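Local structure of outer membrane protein OMP121 (Bacteroides thetaiotaomicron, 5FQ8) at residues Phe926-Asn937 / Ser973-Phe984. The protein probably takes up substrates across the outer membrane as a TonB-dependent receptor, a transmembrane beta-barrel that also binds metal ions. Sequence-based numbering, arbitrary orientation.
Sequences FQAVKVSAYGNN and SRRFGFNLMVKF. With C8E ((hydroxyethyloxy)tri(ethyloxy)octane), chain O.
The last two strands of the transmembrane beta-barrel, 928-941 and 973-983, run antiparallel, the axes of their paired segments at 170°, with Tyr934 crossing over Gly977 and Ala933 meeting Phe978. Backbone hydrogen bonds join them, among them Tyr934 N to Gly977 O (2.9 Å) and Lys930 N to Met981 O (3.2 Å). Alternation along each strand sorts the side chains. Ser932, Asn979, Tyr934 and Arg975 share the face turned to the barrel interior, whereas Val929, Val931, Leu980, Phe976 and Phe978 lie on the outer face, as suits lipid. Tyr934 has CG between its backbone N and carbonyl carbon (chi1 61°), which swings the ring across the neighbouring strand; Gly977 CA sits over one ring face in a CH-pi contact, 4.2 Å from the ring centroid. Glycine suits this place because it brings no side chain into the space the tyrosine uses. The Tyr934 hydroxyl is hydrogen-bonded to Gln184 of strand 177-188. On the outer face, the small Ala933 puts CB 3.4 Å from Phe978 CE1, and Leu980 CD1 reaches Val931 CG2 at 4.0 Å. A detergent tail lies over one face of the Phe976 ring, its C7 3.6 Å above the centre, consistent with a membrane-facing surface. At the chain terminus the edge of Phe926 turns to the face of Phe984, ring planes at 61°, while Phe926 CD1 touches Val982 CG1 (3.6 Å). Strand 973-983 also pairs with strand 177-188, closing the barrel, and the chain ends just beyond it in Phe984, an aromatic C-terminal residue characteristic of outer-membrane beta-barrels.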
loop_
_atom_site.group_PDB
_atom_site.type_symbol
_atom_site.label_atom_id
_atom_site.label_comp_id
_atom_site.label_asym_id
_atom_site.label_seq_id
_atom_site.Cartn_x
_atom_site.Cartn_y
_atom_site.Cartn_z
ATOM N N PHE B 926 26.369 11.103 -48.938
ATOM C CA PHE B 926 25.653 9.851 -48.729
ATOM C C PHE B 926 26.309 8.676 -49.432
ATOM O O PHE B 926 26.682 8.772 -50.594
ATOM C CB PHE B 926 24.231 9.981 -49.258
ATOM C CG PHE B 926 23.464 11.095 -48.655
ATOM C CD1 PHE B 926 23.497 11.317 -47.301
ATOM C CD2 PHE B 926 22.710 11.927 -49.447
ATOM C CE1 PHE B 926 22.790 12.344 -46.748
ATOM C CE2 PHE B 926 21.999 12.951 -48.909
ATOM C CZ PHE B 926 22.034 13.167 -47.554
ATOM N N GLN B 927 26.380 7.547 -48.751
ATOM C CA GLN B 927 26.873 6.327 -49.373
ATOM C C GLN B 927 25.764 5.488 -49.989
ATOM O O GLN B 927 25.996 4.788 -50.975
ATOM C CB GLN B 927 27.628 5.505 -48.340
ATOM C CG GLN B 927 28.851 6.203 -47.859
ATOM C CD GLN B 927 29.913 6.249 -48.924
ATOM O OE1 GLN B 927 30.300 5.218 -49.465
ATOM N NE2 GLN B 927 30.374 7.449 -49.256
ATOM N N ALA B 928 24.575 5.516 -49.400
ATOM C CA ALA B 928 23.407 4.807 -49.897
ATOM C C ALA B 928 22.186 5.560 -49.419
ATOM O O ALA B 928 22.261 6.325 -48.464
ATOM C CB ALA B 928 23.363 3.361 -49.415
ATOM N N VAL B 929 21.077 5.381 -50.120
ATOM C CA VAL B 929 19.793 5.934 -49.711
ATOM C C VAL B 929 18.713 4.968 -50.159
ATOM O O VAL B 929 18.629 4.648 -51.347
ATOM C CB VAL B 929 19.523 7.327 -50.305
ATOM C CG1 VAL B 929 18.094 7.709 -50.039
ATOM C CG2 VAL B 929 20.431 8.348 -49.716
ATOM N N LYS B 930 17.889 4.495 -49.225
ATOM C CA LYS B 930 16.768 3.621 -49.554
ATOM C C LYS B 930 15.512 4.174 -48.911
ATOM O O LYS B 930 15.391 4.173 -47.688
ATOM C CB LYS B 930 17.009 2.185 -49.100
ATOM C CG LYS B 930 15.851 1.265 -49.461
ATOM C CD LYS B 930 15.988 -0.141 -48.913
ATOM C CE LYS B 930 16.840 -1.014 -49.788
ATOM N NZ LYS B 930 16.503 -2.449 -49.646
ATOM N N VAL B 931 14.599 4.660 -49.714
ATOM C CA VAL B 931 13.253 4.944 -49.240
ATOM C C VAL B 931 12.476 3.637 -49.230
ATOM O O VAL B 931 12.778 2.717 -49.993
ATOM C CB VAL B 931 12.584 6.014 -50.121
ATOM C CG1 VAL B 931 11.169 6.262 -49.689
ATOM C CG2 VAL B 931 13.339 7.291 -50.014
ATOM N N SER B 932 11.497 3.532 -48.335
ATOM C CA SER B 932 10.765 2.291 -48.137
ATOM C C SER B 932 9.354 2.607 -47.691
ATOM O O SER B 932 9.165 3.372 -46.751
ATOM C CB SER B 932 11.447 1.416 -47.090
ATOM O OG SER B 932 10.952 0.102 -47.158
ATOM N N ALA B 933 8.376 2.021 -48.356
ATOM C CA ALA B 933 6.998 2.044 -47.894
ATOM C C ALA B 933 6.633 0.641 -47.462
ATOM O O ALA B 933 7.091 -0.333 -48.057
ATOM C CB ALA B 933 6.047 2.528 -48.972
ATOM N N TYR B 934 5.844 0.528 -46.402
ATOM C CA TYR B 934 5.495 -0.792 -45.914
ATOM C C TYR B 934 4.107 -0.760 -45.307
ATOM O O TYR B 934 3.516 0.299 -45.099
ATOM C CB TYR B 934 6.517 -1.306 -44.906
ATOM C CG TYR B 934 6.640 -0.455 -43.676
ATOM C CD1 TYR B 934 7.256 0.788 -43.723
ATOM C CD2 TYR B 934 6.164 -0.902 -42.466
ATOM C CE1 TYR B 934 7.377 1.562 -42.605
ATOM C CE2 TYR B 934 6.285 -0.142 -41.350
ATOM C CZ TYR B 934 6.890 1.094 -41.414
ATOM O OH TYR B 934 7.002 1.858 -40.269
ATOM N N GLY B 935 3.593 -1.955 -45.051
ATOM C CA GLY B 935 2.317 -2.160 -44.399
ATOM C C GLY B 935 2.288 -3.524 -43.750
ATOM O O GLY B 935 2.739 -4.500 -44.347
ATOM N N ASN B 936 1.794 -3.620 -42.529
ATOM C CA ASN B 936 1.739 -4.898 -41.845
ATOM C C ASN B 936 0.349 -5.120 -41.277
ATOM O O ASN B 936 -0.382 -4.165 -41.006
ATOM C CB ASN B 936 2.785 -4.962 -40.753
ATOM C CG ASN B 936 4.169 -4.783 -41.290
ATOM O OD1 ASN B 936 4.457 -5.171 -42.411
ATOM N ND2 ASN B 936 5.037 -4.174 -40.505
ATOM N N ASN B 937 -0.007 -6.393 -41.099
ATOM C CA ASN B 937 -1.316 -6.775 -40.581
ATOM C C ASN B 937 -2.400 -6.040 -41.368
ATOM O O ASN B 937 -3.201 -5.284 -40.823
ATOM C CB ASN B 937 -1.389 -6.480 -39.078
ATOM C CG ASN B 937 -2.546 -7.191 -38.371
ATOM O OD1 ASN B 937 -2.820 -8.368 -38.594
ATOM N ND2 ASN B 937 -3.217 -6.468 -37.498
ATOM N N SER B 973 -5.139 -3.838 -35.245
ATOM C CA SER B 973 -4.982 -2.694 -36.119
ATOM C C SER B 973 -4.296 -3.088 -37.411
ATOM O O SER B 973 -3.683 -4.148 -37.532
ATOM C CB SER B 973 -4.190 -1.574 -35.443
ATOM O OG SER B 973 -2.855 -1.971 -35.217
ATOM N N ARG B 974 -4.428 -2.190 -38.371
ATOM C CA ARG B 974 -3.765 -2.247 -39.668
ATOM C C ARG B 974 -2.650 -1.210 -39.663
ATOM O O ARG B 974 -2.902 -0.042 -39.370
ATOM C CB ARG B 974 -4.782 -1.933 -40.758
ATOM C CG ARG B 974 -4.617 -2.630 -42.011
ATOM C CD ARG B 974 -5.319 -1.837 -43.070
ATOM N NE ARG B 974 -6.754 -1.717 -42.838
ATOM C CZ ARG B 974 -7.644 -2.615 -43.240
ATOM N NH1 ARG B 974 -7.238 -3.699 -43.866
ATOM N NH2 ARG B 974 -8.927 -2.433 -43.004
ATOM N N ARG B 975 -1.427 -1.617 -39.964
ATOM C CA ARG B 975 -0.295 -0.702 -39.862
ATOM C C ARG B 975 0.394 -0.491 -41.206
ATOM O O ARG B 975 0.553 -1.430 -41.986
ATOM C CB ARG B 975 0.692 -1.211 -38.825
ATOM C CG ARG B 975 0.095 -1.270 -37.451
ATOM C CD ARG B 975 0.993 -1.978 -36.478
ATOM N NE ARG B 975 1.131 -3.404 -36.751
ATOM C CZ ARG B 975 0.266 -4.331 -36.354
ATOM N NH1 ARG B 975 -0.816 -3.984 -35.679
ATOM N NH2 ARG B 975 0.478 -5.607 -36.635
ATOM N N PHE B 976 0.820 0.750 -41.459
ATOM C CA PHE B 976 1.422 1.130 -42.736
ATOM C C PHE B 976 2.241 2.406 -42.581
ATOM O O PHE B 976 1.762 3.384 -42.010
ATOM C CB PHE B 976 0.351 1.323 -43.813
ATOM C CG PHE B 976 -0.760 2.271 -43.436
ATOM C CD1 PHE B 976 -1.890 1.815 -42.789
ATOM C CD2 PHE B 976 -0.694 3.605 -43.769
ATOM C CE1 PHE B 976 -2.917 2.681 -42.461
ATOM C CE2 PHE B 976 -1.714 4.475 -43.446
ATOM C CZ PHE B 976 -2.830 4.014 -42.792
ATOM N N GLY B 977 3.452 2.418 -43.124
ATOM C CA GLY B 977 4.249 3.621 -43.016
ATOM C C GLY B 977 5.347 3.761 -44.055
ATOM O O GLY B 977 5.346 3.095 -45.088
ATOM N N PHE B 978 6.284 4.665 -43.753
ATOM C CA PHE B 978 7.456 4.951 -44.566
ATOM C C PHE B 978 8.713 4.862 -43.715
ATOM O O PHE B 978 8.671 5.024 -42.504
ATOM C CB PHE B 978 7.382 6.340 -45.197
ATOM C CG PHE B 978 6.321 6.464 -46.234
ATOM C CD1 PHE B 978 6.415 5.760 -47.419
ATOM C CD2 PHE B 978 5.234 7.280 -46.029
ATOM C CE1 PHE B 978 5.440 5.862 -48.382
ATOM C CE2 PHE B 978 4.252 7.391 -46.982
ATOM C CZ PHE B 978 4.352 6.677 -48.166
ATOM N N ASN B 979 9.843 4.611 -44.369
ATOM C CA ASN B 979 11.136 4.549 -43.703
ATOM C C ASN B 979 12.200 5.101 -44.633
ATOM O O ASN B 979 12.239 4.749 -45.812
ATOM C CB ASN B 979 11.509 3.123 -43.308
ATOM C CG ASN B 979 12.862 3.046 -42.610
ATOM O OD1 ASN B 979 13.133 3.803 -41.689
ATOM N ND2 ASN B 979 13.707 2.128 -43.045
ATOM N N LEU B 980 13.068 5.949 -44.100
ATOM C CA LEU B 980 14.186 6.506 -44.840
ATOM C C LEU B 980 15.471 5.948 -44.264
ATOM O O LEU B 980 15.669 5.978 -43.055
ATOM C CB LEU B 980 14.167 8.026 -44.767
ATOM C CG LEU B 980 15.302 8.763 -45.453
ATOM C CD1 LEU B 980 15.531 8.154 -46.791
ATOM C CD2 LEU B 980 14.975 10.232 -45.605
ATOM N N MET B 981 16.326 5.413 -45.121
ATOM C CA MET B 981 17.620 4.893 -44.714
ATOM C C MET B 981 18.706 5.700 -45.398
ATOM O O MET B 981 18.578 6.052 -46.564
ATOM C CB MET B 981 17.757 3.437 -45.057
ATOM C CG MET B 981 18.974 2.798 -44.497
ATOM S SD MET B 981 20.315 2.695 -45.640
ATOM C CE MET B 981 20.901 1.058 -45.289
ATOM N N VAL B 982 19.753 6.033 -44.657
ATOM C CA VAL B 982 20.757 6.987 -45.107
ATOM C C VAL B 982 22.114 6.526 -44.616
ATOM O O VAL B 982 22.433 6.693 -43.441
ATOM C CB VAL B 982 20.457 8.400 -44.577
ATOM C CG1 VAL B 982 21.510 9.345 -45.026
ATOM C CG2 VAL B 982 19.094 8.881 -45.021
ATOM N N LYS B 983 22.922 5.936 -45.481
ATOM C CA LYS B 983 24.263 5.543 -45.079
ATOM C C LYS B 983 25.229 6.704 -45.264
ATOM O O LYS B 983 25.158 7.433 -46.253
ATOM C CB LYS B 983 24.742 4.329 -45.871
ATOM C CG LYS B 983 24.782 3.032 -45.072
ATOM C CD LYS B 983 25.563 1.939 -45.796
ATOM C CE LYS B 983 25.669 0.650 -44.981
ATOM N NZ LYS B 983 24.367 -0.076 -44.883
ATOM N N PHE B 984 26.096 6.898 -44.279
ATOM C CA PHE B 984 27.161 7.881 -44.360
ATOM C C PHE B 984 28.478 7.146 -44.306
ATOM O O PHE B 984 29.521 7.686 -44.655
ATOM C CB PHE B 984 27.112 8.881 -43.210
ATOM C CG PHE B 984 25.986 9.861 -43.278
ATOM C CD1 PHE B 984 26.119 11.035 -43.978
ATOM C CD2 PHE B 984 24.824 9.634 -42.586
ATOM C CE1 PHE B 984 25.102 11.945 -44.015
ATOM C CE2 PHE B 984 23.805 10.538 -42.616
ATOM C CZ PHE B 984 23.939 11.700 -43.326
ATOM O OXT PHE B 984 28.511 5.997 -43.869
HETATM C C1 C8E O . 2.833 -0.283 -49.135
HETATM C C2 C8E O . 1.504 -0.805 -48.608
HETATM C C3 C8E O . 0.552 0.330 -48.242
HETATM C C4 C8E O . -0.759 -0.219 -47.689
HETATM C C5 C8E O . -1.877 0.817 -47.611
HETATM C C6 C8E O . -2.534 0.801 -46.232
HETATM C C7 C8E O . -3.612 1.869 -46.081
HETATM C C8 C8E O . -4.980 1.222 -45.916
HETATM O O9 C8E O . -5.943 2.190 -45.575
#